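Local coordinates for putative DNA protection protein (Streptomyces coelicolor, PDB 4CYB) that probably oxidises and stores iron as a twelve-subunit ferritin-like cage of the Dps family, at residues J[42-46]-J[61-65]. Residues are numbered along the deposited sequence; the frame is centred on the assembly and turned at random.
With FE (Fe (III) ion), chain V.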
loop_
_atom_site.group_PDB
_atom_site.type_symbol
_atom_site.label_atom_id
_atom_site.label_comp_id
_atom_site.label_asym_id
_atom_site.label_seq_id
_atom_site.Cartn_x
_atom_site.Cartn_y
_atom_site.Cartn_z
ATOM N N TYR J 42 -4.047 30.015 -3.899
ATOM C CA TYR J 42 -3.439 29.144 -2.919
ATOM C C TYR J 42 -2.074 28.680 -3.464
ATOM O O TYR J 42 -1.121 28.657 -2.707
ATOM C CB TYR J 42 -4.339 27.922 -2.665
ATOM C CG TYR J 42 -5.206 28.094 -1.491
ATOM C CD1 TYR J 42 -4.648 28.169 -0.214
ATOM C CD2 TYR J 42 -6.607 28.190 -1.649
ATOM C CE1 TYR J 42 -5.444 28.304 0.894
ATOM C CE2 TYR J 42 -7.421 28.352 -0.533
ATOM C CZ TYR J 42 -6.815 28.418 0.710
ATOM O OH TYR J 42 -7.585 28.544 1.848
ATOM N N LYS J 43 -1.965 28.337 -4.757
ATOM C CA LYS J 43 -0.644 27.951 -5.333
ATOM C C LYS J 43 0.347 29.147 -5.353
ATOM O O LYS J 43 1.498 29.033 -4.956
ATOM C CB LYS J 43 -0.746 27.398 -6.778
ATOM C CG LYS J 43 -1.424 26.022 -6.902
ATOM C CD LYS J 43 -0.742 24.916 -6.037
ATOM C CE LYS J 43 0.747 24.714 -6.473
ATOM N NZ LYS J 43 1.210 23.462 -5.811
ATOM N N LYS J 44 -0.143 30.328 -5.712
ATOM C CA LYS J 44 0.677 31.560 -5.599
ATOM C C LYS J 44 1.303 31.714 -4.210
ATOM O O LYS J 44 2.516 31.922 -4.091
ATOM C CB LYS J 44 -0.119 32.813 -6.032
ATOM C CG LYS J 44 0.618 34.204 -5.905
ATOM C CD LYS J 44 -0.399 35.369 -6.070
ATOM C CE LYS J 44 0.152 36.769 -5.701
ATOM N NZ LYS J 44 1.069 37.242 -6.784
ATOM N N TYR J 45 0.509 31.598 -3.155
ATOM C CA TYR J 45 1.016 31.840 -1.831
ATOM C C TYR J 45 1.835 30.623 -1.320
ATOM O O TYR J 45 2.721 30.799 -0.551
ATOM C CB TYR J 45 -0.173 32.163 -0.924
ATOM C CG TYR J 45 -0.861 33.472 -1.323
ATOM C CD1 TYR J 45 -0.108 34.547 -1.890
ATOM C CD2 TYR J 45 -2.222 33.659 -1.114
ATOM C CE1 TYR J 45 -0.702 35.762 -2.236
ATOM C CE2 TYR J 45 -2.846 34.855 -1.523
ATOM C CZ TYR J 45 -2.096 35.892 -2.049
ATOM O OH TYR J 45 -2.733 37.058 -2.390
ATOM N N HIS J 46 1.510 29.400 -1.759
ATOM C CA HIS J 46 2.362 28.200 -1.495
ATOM C C HIS J 46 3.761 28.525 -2.000
ATOM O O HIS J 46 4.731 28.220 -1.292
ATOM C CB HIS J 46 1.747 27.002 -2.250
ATOM C CG HIS J 46 2.612 25.736 -2.329
ATOM N ND1 HIS J 46 2.808 24.938 -1.264
ATOM C CD2 HIS J 46 3.230 25.119 -3.414
ATOM C CE1 HIS J 46 3.495 23.806 -1.639
ATOM N NE2 HIS J 46 3.783 23.930 -2.959
ATOM N N LEU J 61 -1.164 25.564 2.610
ATOM C CA LEU J 61 -1.697 26.131 1.372
ATOM C C LEU J 61 -1.739 25.092 0.264
ATOM O O LEU J 61 -2.670 25.082 -0.530
ATOM C CB LEU J 61 -0.868 27.352 0.928
ATOM C CG LEU J 61 -0.808 28.486 1.977
ATOM C CD1 LEU J 61 0.183 29.586 1.627
ATOM C CD2 LEU J 61 -2.133 29.105 2.223
ATOM N N ASP J 62 -0.730 24.204 0.195
ATOM C CA ASP J 62 -0.841 23.138 -0.783
ATOM C C ASP J 62 -1.983 22.146 -0.507
ATOM O O ASP J 62 -2.572 21.618 -1.456
ATOM C CB ASP J 62 0.480 22.385 -0.892
ATOM C CG ASP J 62 0.745 21.904 -2.281
ATOM O OD1 ASP J 62 0.289 22.544 -3.268
ATOM O OD2 ASP J 62 1.433 20.900 -2.368
ATOM N N LYS J 63 -2.275 21.868 0.773
ATOM C CA LYS J 63 -3.336 20.954 1.116
ATOM C C LYS J 63 -4.627 21.601 0.586
ATOM O O LYS J 63 -5.456 20.942 -0.046
ATOM C CB LYS J 63 -3.399 20.821 2.633
ATOM C CG LYS J 63 -4.585 19.932 3.064
ATOM C CD LYS J 63 -4.791 20.080 4.568
ATOM C CE LYS J 63 -5.851 19.069 5.014
ATOM N NZ LYS J 63 -7.248 19.605 4.888
ATOM N N HIS J 64 -4.782 22.906 0.841
ATOM C CA HIS J 64 -6.010 23.572 0.355
ATOM C C HIS J 64 -6.097 23.666 -1.155
ATOM O O HIS J 64 -7.196 23.430 -1.726
ATOM C CB HIS J 64 -6.213 24.964 0.998
ATOM C CG HIS J 64 -6.476 24.912 2.439
ATOM N ND1 HIS J 64 -6.860 26.017 3.149
ATOM C CD2 HIS J 64 -6.504 23.847 3.324
ATOM C CE1 HIS J 64 -7.045 25.672 4.423
ATOM N NE2 HIS J 64 -6.870 24.342 4.530
ATOM N N ALA J 65 -4.972 23.916 -1.824
ATOM C CA ALA J 65 -4.961 23.947 -3.302
ATOM C C ALA J 65 -5.407 22.595 -3.860
ATOM O O ALA J 65 -6.222 22.552 -4.785
ATOM C CB ALA J 65 -3.549 24.258 -3.823
HETATM FE FE FE V . 5.163 22.287 -4.194
HETATM O O HOH W 1 3.074 21.122 -4.483
HETATM O O HOH W 2 5.646 21.577 -2.015
HETATM O O HOH W 3 6.448 20.237 -4.331
#
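The ring of Y42 lies against helix 54-81 with one face over the CB of H64, a CH-pi contact 3.6 Å from CB to the ring centroid. L61 reaches it differently: CD2 comes up to the ring edge, 3.6 Å from Y42 CD1, the two side chains nearly at right angles. H64 turns its imidazole so that ND1 donates to Y42 OH at 2.9 Å, close to straight at 167° as modelled, though the hydroxyl sits too near another atom for its place to be certain. With only an alanine at Y42, the CB of H64 and CD2 of L61 would probably lose the ring they pack on, and H64 ND1 its acceptor. The other methyl of L61, CD1, packs on Y45 CB, while the phenol end of Y45 leads away to E107.

On the metal side, D62 lays its carboxylate over one face of the H46 imidazole, the planes 15° apart and D62 CG 3.4 Å from H46 CE1. K43, its chain bent at chi2 and chi3, brings NZ within 2.9 Å of D62 OD1 in a salt bridge, from the syn side but tilted out of the carboxylate plane, and also hydrogen-bonds to D73 of a second subunit. With CG anti to the backbone N (chi1 169°), H46 directs NE2 to the iron at 2.5 Å; its ND1 is held by the carbonyl of H58. D73 and E77 of the second subunit and three waters also bind the metal, and one water donates to D62 OD2. Such an intersubunit iron site, its histidine on one of two antiparallel four-helix-bundle helices, is characteristic of the Dps ferroxidase centre.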